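Local coordinates for protein putative fimbrium tip subunit Fim1C (Bacteroides ovatus, PDB 4EPS) that probably forms part of the tip of a fimbrium, a filamentous surface appendage that mediates cell adhesion and biofilm formation, at residues A[436-441]-A[481-486]; A[20-25]-A[155-160]; A[346-351]-A[403-408]. One frame throughout, in Å; residues are numbered along the deposited sequence. Where two conformers were deposited one is given.

From the N terminus, contact 2 comes first: residues 20-25 meet 155-160 after 129 intervening residues that include several strands, tying a predicted propeptide segment to the long strand 148-174. Contact 3 follows, bringing the loop after strand 342-344 to the link between helices 389-403 and 408-419. Contact 1 comes last, setting helix 434-438 and the residues after it against strand 479-485 with helix 446-458 in the intervening chain. The three loops run in series, so none nests within or crosses another. Contacts 1 and 3 share one side of the chain's centre, their own centres about 24 Å apart; contact 2 lies on the opposite side, about 59 Å from contact 1, centre to centre.

Contact 1: residues A[436-441]-A[481-486]; sequences ELVALQ and YIVTYS
Helix 434-438 and the residues after it bring L437, V438 and Q441 against V483 and Y485 of strand 479-485, the central strand of a three-stranded antiparallel sheet. V483 presents both methyls to the helix: CG2 lies 3.6 Å from L437 CB, and CG1 reaches V438 CG2 at 4.2 Å. A beta-branched valine suits an extended strand here and offers a short, blunt surface to the leucine that crosses it. Two residues further along the strand, Y485 extends its ring toward L437, and its OH donates to L437 O over 2.7 Å. The hydroxyl approaches 53° out of the carbonyl plane, while L440 N, 3.1 Å from the same L437 O, comes from the opposite face; the oxygen is thus gripped by its own segment and by the strand at once. L440 CD1 packs 3.7 Å from Y485 OH, giving the tyrosine an apolar flank.

A type I beta turn from V438 to Q441 delivers Q441 beside the tyrosine. Q441 CB lies 3.5 Å from Y485 CD1, and its amide stands nearly perpendicular to the ring. A bend at chi2 (60°) swings CD back, and beyond it NE2 donates to S486 O over 2.9 Å, with an N-H...O angle of 158° and on a lone pair in the carbonyl plane. Outside the two segments NE2 also bonds N445, and OE1 accepts from the backbone N of L447 in helix 446-458, so both ends of the amide are engaged and its flip is fixed.

Contact 2: residues A[20-25]-A[155-160]; sequences TGIISN and LTHRMS
T20 and L155 are joined by a backbone hydrogen bond, T20 N to L155 O, 2.9 Å long and nearly straight at 174°. L155 also pairs with T18, so the bond carries the parallel pairing of strand 14-19 with strand 148-174 one step past the strand's end.

Beyond it the chains part, and water takes over. One molecule donates to G21 O at 2.7 Å and accepts from H157 N at 2.9 Å; another accepts from N25 ND2 at 2.7 Å and donates to S160 OG at 3.0 Å.

The apolar contact is a CH-pi interaction: I22 CG1 sits over one face of the H157 imidazole, 3.5 Å from its centroid, while CD1 lies 3.6 Å from H157 ND1. The ring's nitrogens are held elsewhere, ND1 by D133 and NE2 by D19. An alanine in place of H157 would probably leave both carboxylates without this partner and open a gap beside I22.

With an aspartate at each nitrogen, the imidazole is likely to be stabilised as the cation. It thereby links the predicted propeptide, which contains D19 and I22, to strand 148-174, a tie that removal of the propeptide would be expected to break.

Contact 3: residues A[346-351]-A[403-408]; sequences FSPALT and FKTDFE
One face of the F407 ring is covered by S347, whose CB lies 3.7 Å from the ring centroid and 14° off its normal, a CH-pi contact offset toward the rim on the CG side. Two more side chains reach the ring obliquely: P348, crossing at about a right angle, brings CD within 3.5 Å of F407 CD1, and L350 meets the phenylalanine tip to tip, CD2 to CZ at 4.0 Å. A small serine lets the backbone come close to the aromatic face, while proline and leucine provide rigid and branched apolar surface along its CD1-CE1 side and at CZ. The serine hydroxyl is directed elsewhere: with OG between its own backbone N and carbonyl carbon (chi1 79°), it donates to P348 O over 2.9 Å.

E408 flanks the other end of the contact. Its chain is bent at chi2 (92°), and the carboxylate comes back over the loop, OE1 lying 3.4 Å from S347 CA. A water donates to E408 OE2 at 2.7 Å and donates a weak bond to S347 O, a loose solvent link between the acid and the loop. The backbone of 403-408 reaches this position by leaving helix 389-403 at K404 and making an inverse gamma turn centred on D406, its F407 N to T405 O bond weak.

The contact therefore ties the loop that follows strand 342-344 to the linker between two helices. L350 also touches Y399 on helix 389-403, F346 makes a backbone bond to C409 in helix 408-419 and turns its ring to W470 of strand 469-474, and backbone bonds to N477 and K498 attach the loop to the chain flanking strands 479-485 and 490-497.

Contact 1: residues A[436-441]-A[481-486]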
ATOM      1  N   GLU A 436      28.091  -7.818  -1.602  1.00 19.74           N
ATOM      2  CA  GLU A 436      26.777  -8.149  -1.049  1.00 18.77           C
ATOM      3  C   GLU A 436      26.857  -8.329   0.489  1.00 23.68           C
ATOM      4  O   GLU A 436      25.960  -7.876   1.212  1.00 23.15           O
ATOM      5  CB  GLU A 436      26.230  -9.416  -1.708  1.00 19.42           C
ATOM      6  CG  GLU A 436      25.624  -9.093  -3.065  1.00 24.10           C
ATOM      7  CD  GLU A 436      25.442 -10.318  -3.937  1.00 37.14           C
ATOM      8  OE1 GLU A 436      26.452 -10.997  -4.228  1.00 25.86           O
ATOM      9  OE2 GLU A 436      24.285 -10.603  -4.319  1.00 31.59           O
ATOM     10  N   LEU A 437      27.914  -9.003   0.977  1.00 20.18           N
ATOM     11  CA  LEU A 437      28.091  -9.210   2.428  1.00 20.09           C
ATOM     12  C   LEU A 437      28.348  -7.911   3.157  1.00 21.48           C
ATOM     13  O   LEU A 437      27.767  -7.694   4.217  1.00 21.04           O
ATOM     14  CB  LEU A 437      29.251 -10.175   2.723  1.00 20.10           C
ATOM     15  CG  LEU A 437      28.939 -11.658   2.438  1.00 23.77           C
ATOM     16  CD1 LEU A 437      30.253 -12.454   2.295  1.00 24.12           C
ATOM     17  CD2 LEU A 437      27.992 -12.250   3.510  1.00 26.64           C
ATOM     18  N   VAL A 438      29.198  -7.043   2.607  1.00 21.23           N
ATOM     19  CA  VAL A 438      29.518  -5.765   3.263  1.00 21.88           C
ATOM     20  C   VAL A 438      28.241  -4.914   3.434  1.00 25.39           C
ATOM     21  O   VAL A 438      28.047  -4.306   4.497  1.00 24.09           O
ATOM     22  CB  VAL A 438      30.641  -5.033   2.484  1.00 25.40           C
ATOM     23  CG1 VAL A 438      30.732  -3.544   2.858  1.00 26.76           C
ATOM     24  CG2 VAL A 438      31.977  -5.727   2.738  1.00 24.57           C
ATOM     25  N   ALA A 439      27.326  -4.978   2.454  1.00 23.11           N
ATOM     26  CA  ALA A 439      26.075  -4.202   2.477  1.00 23.82           C
ATOM     27  C   ALA A 439      25.055  -4.688   3.529  1.00 28.48           C
ATOM     28  O   ALA A 439      24.091  -3.969   3.798  1.00 30.67           O
ATOM     29  CB  ALA A 439      25.440  -4.189   1.087  1.00 25.09           C
ATOM     30  N   LEU A 440      25.251  -5.877   4.136  1.00 22.69           N
ATOM     31  CA  LEU A 440      24.388  -6.361   5.221  1.00 21.76           C
ATOM     32  C   LEU A 440      24.494  -5.490   6.485  1.00 26.28           C
ATOM     33  O   LEU A 440      23.596  -5.508   7.323  1.00 26.91           O
ATOM     34  CB  LEU A 440      24.738  -7.806   5.601  1.00 21.11           C
ATOM     35  CG  LEU A 440      24.459  -8.858   4.506  1.00 24.82           C
ATOM     36  CD1 LEU A 440      24.872 -10.232   4.980  1.00 23.40           C
ATOM     37  CD2 LEU A 440      22.965  -8.899   4.157  1.00 27.18           C
ATOM     38  N   GLN A 441      25.606  -4.782   6.646  1.00 22.77           N
ATOM     39  CA  GLN A 441      25.790  -3.965   7.843  1.00 21.13           C
ATOM     40  C   GLN A 441      25.803  -2.482   7.485  1.00 24.91           C
ATOM     41  O   GLN A 441      26.289  -2.088   6.424  1.00 24.09           O
ATOM     42  CB  GLN A 441      27.113  -4.384   8.561  1.00 21.84           C
ATOM     43  CG  GLN A 441      27.441  -3.650   9.896  1.00 21.38           C
ATOM     44  CD  GLN A 441      26.359  -3.855  10.955  1.00 24.69           C
ATOM     45  OE1 GLN A 441      25.181  -3.577  10.730  1.00 23.76           O
ATOM     46  NE2 GLN A 441      26.737  -4.309  12.137  1.00 22.47           N
ATOM     47  N   TYR A 481      38.200 -13.390  -0.756  1.00 21.36           N
ATOM     48  CA  TYR A 481      37.880 -12.279   0.133  1.00 20.38           C
ATOM     49  C   TYR A 481      36.950 -12.835   1.224  1.00 23.40           C
ATOM     50  O   TYR A 481      36.049 -13.648   0.926  1.00 22.15           O
ATOM     51  CB  TYR A 481      37.166 -11.147  -0.628  1.00 20.74           C
ATOM     52  CG  TYR A 481      38.120 -10.245  -1.375  1.00 23.27           C
ATOM     53  CD1 TYR A 481      38.729 -10.661  -2.555  1.00 23.65           C
ATOM     54  CD2 TYR A 481      38.403  -8.961  -0.911  1.00 25.20           C
ATOM     55  CE1 TYR A 481      39.596  -9.822  -3.256  1.00 24.16           C
ATOM     56  CE2 TYR A 481      39.232  -8.097  -1.631  1.00 26.23           C
ATOM     57  CZ  TYR A 481      39.852  -8.547  -2.784  1.00 29.01           C
ATOM     58  OH  TYR A 481      40.701  -7.723  -3.474  1.00 27.34           O
ATOM     59  N   ILE A 482      37.168 -12.417   2.472  1.00 20.46           N
ATOM     60  CA  ILE A 482      36.340 -12.826   3.617  1.00 19.73           C
ATOM     61  C   ILE A 482      35.842 -11.556   4.285  1.00 24.93           C
ATOM     62  O   ILE A 482      36.558 -10.543   4.310  1.00 24.84           O
ATOM     63  CB  ILE A 482      37.131 -13.756   4.594  1.00 22.40           C
ATOM     64  CG1 ILE A 482      38.592 -13.204   4.849  1.00 24.11           C
ATOM     65  CG2 ILE A 482      37.110 -15.217   4.055  1.00 22.62           C
ATOM     66  CD1 ILE A 482      39.399 -13.862   6.090  1.00 24.83           C
ATOM     67  N   VAL A 483      34.630 -11.607   4.818  1.00 20.32           N
ATOM     68  CA  VAL A 483      34.009 -10.427   5.381  1.00 19.60           C
ATOM     69  C   VAL A 483      33.874 -10.562   6.894  1.00 23.20           C
ATOM     70  O   VAL A 483      33.473 -11.606   7.412  1.00 22.42           O
ATOM     71  CB  VAL A 483      32.634 -10.136   4.689  1.00 22.04           C
ATOM     72  CG1 VAL A 483      31.887  -8.981   5.363  1.00 21.89           C
ATOM     73  CG2 VAL A 483      32.851  -9.818   3.202  1.00 22.18           C
ATOM     74  N   THR A 484      34.199  -9.470   7.576  1.00 22.06           N
ATOM     75  CA  THR A 484      34.055  -9.330   9.021  1.00 21.42           C
ATOM     76  C   THR A 484      33.233  -8.098   9.277  1.00 23.84           C
ATOM     77  O   THR A 484      33.063  -7.265   8.383  1.00 23.07           O
ATOM     78  CB  THR A 484      35.432  -9.258   9.706  1.00 26.36           C
ATOM     79  OG1 THR A 484      36.200  -8.204   9.106  1.00 24.37           O
ATOM     80  CG2 THR A 484      36.167 -10.605   9.658  1.00 25.53           C
ATOM     81  N   TYR A 485      32.727  -7.968  10.495  1.00 20.86           N
ATOM     82  CA  TYR A 485      31.858  -6.858  10.838  1.00 20.11           C
ATOM     83  C   TYR A 485      32.210  -6.223  12.159  1.00 25.85           C
ATOM     84  O   TYR A 485      32.609  -6.911  13.086  1.00 23.88           O
ATOM     85  CB  TYR A 485      30.410  -7.385  10.978  1.00 20.15           C
ATOM     86  CG  TYR A 485      29.836  -7.949   9.701  1.00 20.82           C
ATOM     87  CD1 TYR A 485      29.320  -7.109   8.713  1.00 20.49           C
ATOM     88  CD2 TYR A 485      29.829  -9.328   9.465  1.00 21.86           C
ATOM     89  CE1 TYR A 485      28.825  -7.625   7.505  1.00 19.46           C
ATOM     90  CE2 TYR A 485      29.308  -9.856   8.278  1.00 21.29           C
ATOM     91  CZ  TYR A 485      28.823  -8.999   7.299  1.00 23.22           C
ATOM     92  OH  TYR A 485      28.335  -9.534   6.131  1.00 22.05           O
ATOM     93  N   SER A 486      31.943  -4.938  12.247  1.00 24.34           N
ATOM     94  CA  SER A 486      31.880  -4.199  13.498  1.00 26.18           C
ATOM     95  C   SER A 486      30.386  -3.870  13.684  1.00 31.21           C
ATOM     96  O   SER A 486      29.566  -4.259  12.837  1.00 28.44           O
ATOM     97  CB  SER A 486      32.737  -2.944  13.434  1.00 26.39           C
ATOM     98  OG  SER A 486      32.128  -2.031  12.536  1.00 29.83           O
TER

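Contact 2: residues A[20-25]-A[155-160]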
ATOM      1  N   THR A  20     -10.914 -28.348 -33.584  1.00 26.80           N
ATOM      2  CA  THR A  20     -12.139 -27.689 -33.111  1.00 27.54           C
ATOM      3  C   THR A  20     -11.967 -27.317 -31.618  1.00 32.89           C
ATOM      4  O   THR A  20     -12.746 -26.529 -31.102  1.00 34.02           O
ATOM      5  CB  THR A  20     -13.380 -28.554 -33.353  1.00 32.76           C
ATOM      6  OG1 THR A  20     -13.254 -29.760 -32.617  1.00 32.64           O
ATOM      7  CG2 THR A  20     -13.622 -28.862 -34.839  1.00 33.94           C
ATOM      8  N   GLY A  21     -10.969 -27.912 -30.961  1.00 29.45           N
ATOM      9  CA  GLY A  21     -10.596 -27.633 -29.573  1.00 29.19           C
ATOM     10  C   GLY A  21     -11.342 -28.407 -28.506  1.00 30.72           C
ATOM     11  O   GLY A  21     -12.395 -28.986 -28.770  1.00 29.60           O
ATOM     12  N   ILE A  22     -10.758 -28.472 -27.308  1.00 28.32           N
ATOM     13  CA  ILE A  22     -11.367 -29.083 -26.120  1.00 27.24           C
ATOM     14  C   ILE A  22     -12.096 -27.952 -25.412  1.00 33.26           C
ATOM     15  O   ILE A  22     -11.454 -26.986 -24.970  1.00 32.08           O
ATOM     16  CB  ILE A  22     -10.334 -29.787 -25.209  1.00 30.23           C
ATOM     17  CG1 ILE A  22      -9.490 -30.810 -26.001  1.00 31.09           C
ATOM     18  CG2 ILE A  22     -11.020 -30.447 -24.000  1.00 27.52           C
ATOM     19  CD1 ILE A  22      -8.345 -31.445 -25.255  1.00 39.66           C
ATOM     20  N   ILE A  23     -13.421 -28.061 -25.301  1.00 31.49           N
ATOM     21  CA  ILE A  23     -14.257 -26.998 -24.739  1.00 32.62           C
ATOM     22  C   ILE A  23     -14.764 -27.337 -23.327  1.00 33.81           C
ATOM     23  O   ILE A  23     -14.755 -28.488 -22.923  1.00 29.23           O
ATOM     24  CB  ILE A  23     -15.431 -26.652 -25.708  1.00 37.98           C
ATOM     25  CG1 ILE A  23     -16.288 -27.896 -26.034  1.00 40.33           C
ATOM     26  CG2 ILE A  23     -14.869 -25.997 -26.998  1.00 39.29           C
ATOM     27  CD1 ILE A  23     -17.676 -27.615 -26.759  1.00 49.76           C
ATOM     28  N   SER A  24     -15.164 -26.315 -22.566  1.00 33.63           N
ATOM     29  CA  SER A  24     -15.626 -26.495 -21.193  1.00 36.27           C
ATOM     30  C   SER A  24     -16.837 -27.418 -21.111  1.00 43.91           C
ATOM     31  O   SER A  24     -17.749 -27.300 -21.925  1.00 43.92           O
ATOM     32  CB  SER A  24     -15.960 -25.149 -20.557  1.00 41.49           C
ATOM     33  OG  SER A  24     -16.064 -25.333 -19.154  1.00 52.57           O
ATOM     34  N   ASN A  25     -16.819 -28.354 -20.138  1.00 44.04           N
ATOM     35  CA  ASN A  25     -17.884 -29.336 -19.895  1.00 46.77           C
ATOM     36  C   ASN A  25     -19.195 -28.633 -19.481  1.00 56.38           C
ATOM     37  O   ASN A  25     -20.281 -29.114 -19.826  1.00 59.14           O
ATOM     38  CB  ASN A  25     -17.444 -30.342 -18.828  1.00 48.06           C
ATOM     39  CG  ASN A  25     -18.266 -31.602 -18.753  1.00 77.12           C
ATOM     40  OD1 ASN A  25     -19.492 -31.582 -18.637  1.00 72.25           O
ATOM     41  ND2 ASN A  25     -17.596 -32.735 -18.742  1.00 74.33           N
ATOM     42  N   LEU A 155     -10.753 -31.481 -36.839  1.00 23.13           N
ATOM     43  CA  LEU A 155     -10.435 -32.583 -35.904  0.60 22.02           C
ATOM     44  C   LEU A 155     -11.051 -32.345 -34.555  1.00 27.05           C
ATOM     45  O   LEU A 155     -11.034 -31.203 -34.076  1.00 26.32           O
ATOM     46  CB  LEU A 155      -8.916 -32.765 -35.713  0.60 21.31           C
ATOM     47  CG  LEU A 155      -8.037 -33.016 -36.945  0.60 24.41           C
ATOM     48  CD1 LEU A 155      -6.611 -33.303 -36.504  0.60 23.76           C
ATOM     49  CD2 LEU A 155      -8.563 -34.197 -37.802  0.60 26.77           C
ATOM     50  N   THR A 156     -11.580 -33.411 -33.927  1.00 25.02           N
ATOM     51  CA  THR A 156     -12.142 -33.312 -32.580  0.60 24.77           C
ATOM     52  C   THR A 156     -11.329 -34.267 -31.673  1.00 28.22           C
ATOM     53  O   THR A 156     -10.936 -35.343 -32.119  1.00 26.96           O
ATOM     54  CB  THR A 156     -13.658 -33.600 -32.631  0.60 36.71           C
ATOM     55  OG1 THR A 156     -14.251 -32.757 -33.623  0.60 41.58           O
ATOM     56  CG2 THR A 156     -14.357 -33.349 -31.311  0.60 34.22           C
ATOM     57  N   HIS A 157     -11.088 -33.867 -30.428  1.00 24.48           N
ATOM     58  CA  HIS A 157     -10.346 -34.659 -29.438  1.00 23.54           C
ATOM     59  C   HIS A 157     -11.243 -35.781 -28.940  1.00 26.65           C
ATOM     60  O   HIS A 157     -12.419 -35.537 -28.591  1.00 25.36           O
ATOM     61  CB  HIS A 157      -9.870 -33.764 -28.281  1.00 23.69           C
ATOM     62  CG  HIS A 157      -8.860 -32.737 -28.691  1.00 25.85           C
ATOM     63  ND1 HIS A 157      -7.517 -32.910 -28.428  1.00 27.00           N
ATOM     64  CD2 HIS A 157      -9.031 -31.563 -29.347  1.00 26.76           C
ATOM     65  CE1 HIS A 157      -6.914 -31.815 -28.877  1.00 25.98           C
ATOM     66  NE2 HIS A 157      -7.785 -30.982 -29.452  1.00 26.32           N
ATOM     67  N   ARG A 158     -10.705 -37.015 -28.914  1.00 24.25           N
ATOM     68  CA  ARG A 158     -11.482 -38.180 -28.498  0.60 24.10           C
ATOM     69  C   ARG A 158     -11.389 -38.441 -26.988  1.00 28.11           C
ATOM     70  O   ARG A 158     -12.243 -39.129 -26.440  1.00 27.44           O
ATOM     71  CB  ARG A 158     -11.041 -39.414 -29.293  0.60 25.18           C
ATOM     72  CG  ARG A 158     -11.294 -39.275 -30.805  0.60 30.48           C
ATOM     73  CD  ARG A 158     -12.746 -38.972 -31.143  0.60 37.19           C
ATOM     74  NE  ARG A 158     -13.589 -40.146 -30.946  0.60 39.40           N
ATOM     75  CZ  ARG A 158     -14.011 -40.941 -31.925  0.60 48.70           C
ATOM     76  NH1 ARG A 158     -13.696 -40.676 -33.185  0.60 33.04           N
ATOM     77  NH2 ARG A 158     -14.757 -42.001 -31.651  0.60 34.47           N
HETATM   78  N   MSE A 159     -10.364 -37.902 -26.320  1.00 23.36           N
HETATM   79  CA  MSE A 159     -10.222 -38.104 -24.881  1.00 22.38           C
HETATM   80  C   MSE A 159     -10.917 -36.968 -24.137  1.00 25.80           C
HETATM   81  O   MSE A 159     -11.399 -36.013 -24.757  1.00 25.23           O
HETATM   82  CB  MSE A 159      -8.708 -38.156 -24.490  1.00 23.57           C
HETATM   83  CG  MSE A 159      -7.950 -39.331 -25.140  1.00 28.35           C
HETATM   84 SE   MSE A 159      -8.722 -41.074 -24.642  0.75 33.96          SE
HETATM   85  CE  MSE A 159      -9.552 -41.583 -26.372  1.00 30.14           C
ATOM     86  N   SER A 160     -10.938 -37.058 -22.803  1.00 23.51           N
ATOM     87  CA  SER A 160     -11.465 -35.990 -21.961  1.00 22.39           C
ATOM     88  C   SER A 160     -10.272 -35.335 -21.296  1.00 25.46           C
ATOM     89  O   SER A 160      -9.170 -35.881 -21.368  1.00 24.39           O
ATOM     90  CB  SER A 160     -12.469 -36.545 -20.949  1.00 29.28           C
ATOM     91  OG  SER A 160     -13.167 -35.455 -20.365  1.00 35.19           O
TER
HETATM   92  O   HOH W   1     -12.621 -31.603 -29.428  1.00 34.47           O
HETATM   93  O   HOH W   2     -15.023 -33.189 -19.567  1.00 35.36           O

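Contact 3: residues A[346-351]-A[403-408]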
ATOM      1  N   PHE A 346      36.428 -23.797   1.474  1.00 26.67           N
ATOM      2  CA  PHE A 346      35.798 -23.289   0.262  1.00 25.28           C
ATOM      3  C   PHE A 346      36.179 -24.138  -0.919  1.00 31.09           C
ATOM      4  O   PHE A 346      35.312 -24.582  -1.669  1.00 29.86           O
ATOM      5  CB  PHE A 346      36.173 -21.810   0.017  1.00 26.65           C
ATOM      6  CG  PHE A 346      35.393 -21.175  -1.111  1.00 27.77           C
ATOM      7  CD1 PHE A 346      34.181 -20.544  -0.871  1.00 30.46           C
ATOM      8  CD2 PHE A 346      35.889 -21.186  -2.412  1.00 30.65           C
ATOM      9  CE1 PHE A 346      33.463 -19.959  -1.920  1.00 31.61           C
ATOM     10  CE2 PHE A 346      35.146 -20.639  -3.462  1.00 33.34           C
ATOM     11  CZ  PHE A 346      33.947 -20.029  -3.206  1.00 30.74           C
ATOM     12  N   SER A 347      37.485 -24.318  -1.124  1.00 29.56           N
ATOM     13  CA  SER A 347      38.013 -25.088  -2.243  1.00 30.21           C
ATOM     14  C   SER A 347      39.430 -25.495  -1.938  1.00 36.14           C
ATOM     15  O   SER A 347      40.020 -24.949  -0.996  1.00 35.66           O
ATOM     16  CB  SER A 347      37.985 -24.245  -3.522  1.00 33.43           C
ATOM     17  OG  SER A 347      39.065 -23.328  -3.579  1.00 36.27           O
ATOM     18  N   PRO A 348      40.063 -26.382  -2.733  1.00 34.82           N
ATOM     19  CA  PRO A 348      41.498 -26.600  -2.517  1.00 35.56           C
ATOM     20  C   PRO A 348      42.274 -25.356  -2.983  1.00 39.84           C
ATOM     21  O   PRO A 348      41.710 -24.525  -3.700  1.00 36.67           O
ATOM     22  CB  PRO A 348      41.816 -27.826  -3.384  1.00 38.24           C
ATOM     23  CG  PRO A 348      40.742 -27.937  -4.369  1.00 42.14           C
ATOM     24  CD  PRO A 348      39.564 -27.108  -3.925  1.00 36.90           C
ATOM     25  N   ALA A 349      43.539 -25.210  -2.571  1.00 39.64           N
ATOM     26  CA  ALA A 349      44.393 -24.122  -3.079  1.00 40.43           C
ATOM     27  C   ALA A 349      44.688 -24.446  -4.542  1.00 43.99           C
ATOM     28  O   ALA A 349      44.879 -25.618  -4.867  1.00 44.18           O
ATOM     29  CB  ALA A 349      45.677 -24.030  -2.268  1.00 42.31           C
ATOM     30  N   LEU A 350      44.602 -23.461  -5.440  1.00 38.53           N
ATOM     31  CA  LEU A 350      44.787 -23.725  -6.872  1.00 37.16           C
ATOM     32  C   LEU A 350      46.156 -23.285  -7.344  1.00 42.66           C
ATOM     33  O   LEU A 350      46.749 -22.397  -6.740  1.00 41.79           O
ATOM     34  CB  LEU A 350      43.713 -22.989  -7.690  1.00 35.84           C
ATOM     35  CG  LEU A 350      42.226 -23.250  -7.345  1.00 38.98           C
ATOM     36  CD1 LEU A 350      41.330 -22.342  -8.159  1.00 38.43           C
ATOM     37  CD2 LEU A 350      41.834 -24.714  -7.619  1.00 40.51           C
ATOM     38  N   THR A 351      46.640 -23.872  -8.451  1.00 41.34           N
ATOM     39  CA  THR A 351      47.907 -23.463  -9.064  1.00 42.69           C
ATOM     40  C   THR A 351      47.608 -22.200  -9.868  1.00 45.03           C
ATOM     41  O   THR A 351      48.290 -21.190  -9.726  1.00 45.85           O
ATOM     42  CB  THR A 351      48.488 -24.608  -9.926  1.00 57.20           C
ATOM     43  OG1 THR A 351      48.735 -25.742  -9.096  1.00 60.37           O
ATOM     44  CG2 THR A 351      49.760 -24.206 -10.642  1.00 55.74           C
ATOM     45  N   PHE A 403      36.873 -28.306 -15.436  1.00 48.17           N
ATOM     46  CA  PHE A 403      37.800 -29.083 -14.602  1.00 48.77           C
ATOM     47  C   PHE A 403      37.168 -30.183 -13.734  1.00 51.72           C
ATOM     48  O   PHE A 403      37.901 -31.064 -13.262  1.00 51.76           O
ATOM     49  CB  PHE A 403      38.619 -28.136 -13.709  1.00 50.82           C
ATOM     50  CG  PHE A 403      39.441 -27.153 -14.511  1.00 53.59           C
ATOM     51  CD1 PHE A 403      40.643 -27.539 -15.095  1.00 58.90           C
ATOM     52  CD2 PHE A 403      38.987 -25.857 -14.729  1.00 54.77           C
ATOM     53  CE1 PHE A 403      41.388 -26.636 -15.860  1.00 60.58           C
ATOM     54  CE2 PHE A 403      39.732 -24.956 -15.489  1.00 58.23           C
ATOM     55  CZ  PHE A 403      40.929 -25.347 -16.047  1.00 58.40           C
ATOM     56  N   LYS A 404      35.843 -30.114 -13.488  1.00 46.05           N
ATOM     57  CA  LYS A 404      35.061 -31.086 -12.705  1.00 45.37           C
ATOM     58  C   LYS A 404      35.610 -31.288 -11.267  1.00 49.07           C
ATOM     59  O   LYS A 404      35.398 -32.353 -10.673  1.00 48.71           O
ATOM     60  CB  LYS A 404      34.943 -32.446 -13.456  1.00 47.78           C
ATOM     61  CG  LYS A 404      34.277 -32.352 -14.835  1.00 49.69           C
ATOM     62  CD  LYS A 404      32.781 -32.067 -14.792  1.00 54.51           C
ATOM     63  CE  LYS A 404      32.199 -32.102 -16.186  1.00 73.25           C
ATOM     64  NZ  LYS A 404      30.716 -32.013 -16.176  1.00 84.74           N
ATOM     65  N   THR A 405      36.278 -30.253 -10.704  1.00 45.26           N
ATOM     66  CA  THR A 405      36.814 -30.299  -9.342  1.00 45.42           C
ATOM     67  C   THR A 405      35.675 -30.040  -8.364  1.00 51.11           C
ATOM     68  O   THR A 405      34.986 -29.016  -8.469  1.00 49.15           O
ATOM     69  CB  THR A 405      37.976 -29.312  -9.150  1.00 54.52           C
ATOM     70  OG1 THR A 405      38.868 -29.392 -10.267  1.00 56.11           O
ATOM     71  CG2 THR A 405      38.745 -29.572  -7.860  1.00 53.80           C
ATOM     72  N   ASP A 406      35.484 -30.975  -7.414  1.00 49.68           N
ATOM     73  CA  ASP A 406      34.413 -30.934  -6.421  1.00 49.30           C
ATOM     74  C   ASP A 406      34.786 -30.045  -5.240  1.00 48.76           C
ATOM     75  O   ASP A 406      35.190 -30.543  -4.179  1.00 49.79           O
ATOM     76  CB  ASP A 406      34.063 -32.360  -5.946  1.00 53.00           C
ATOM     77  CG  ASP A 406      33.547 -33.274  -7.050  1.00 70.62           C
ATOM     78  OD1 ASP A 406      32.581 -32.874  -7.757  1.00 71.20           O
ATOM     79  OD2 ASP A 406      34.090 -34.394  -7.195  1.00 79.38           O
ATOM     80  N   PHE A 407      34.654 -28.718  -5.435  1.00 38.68           N
ATOM     81  CA  PHE A 407      34.939 -27.725  -4.390  1.00 35.55           C
ATOM     82  C   PHE A 407      33.962 -27.890  -3.238  1.00 36.43           C
ATOM     83  O   PHE A 407      32.768 -28.141  -3.485  1.00 33.81           O
ATOM     84  CB  PHE A 407      34.812 -26.300  -4.956  1.00 35.73           C
ATOM     85  CG  PHE A 407      35.842 -25.808  -5.948  1.00 37.81           C
ATOM     86  CD1 PHE A 407      36.974 -26.567  -6.244  1.00 40.88           C
ATOM     87  CD2 PHE A 407      35.718 -24.554  -6.534  1.00 40.03           C
ATOM     88  CE1 PHE A 407      37.944 -26.089  -7.131  1.00 42.39           C
ATOM     89  CE2 PHE A 407      36.682 -24.083  -7.427  1.00 42.91           C
ATOM     90  CZ  PHE A 407      37.797 -24.845  -7.705  1.00 41.85           C
ATOM     91  N   GLU A 408      34.443 -27.719  -1.995  1.00 32.08           N
ATOM     92  CA  GLU A 408      33.583 -27.828  -0.809  1.00 32.55           C
ATOM     93  C   GLU A 408      32.411 -26.832  -0.853  1.00 35.67           C
ATOM     94  O   GLU A 408      31.323 -27.180  -0.397  1.00 34.35           O
ATOM     95  CB  GLU A 408      34.390 -27.643   0.484  1.00 34.00           C
ATOM     96  CG  GLU A 408      35.420 -28.744   0.722  1.00 45.77           C
ATOM     97  CD  GLU A 408      36.830 -28.514   0.187  1.00 68.41           C
ATOM     98  OE1 GLU A 408      36.980 -28.019  -0.953  1.00 49.20           O
ATOM     99  OE2 GLU A 408      37.791 -28.886   0.899  1.00 65.76           O
TER
HETATM  100  O   HOH W   3      39.847 -27.188   0.764  1.00 42.41           O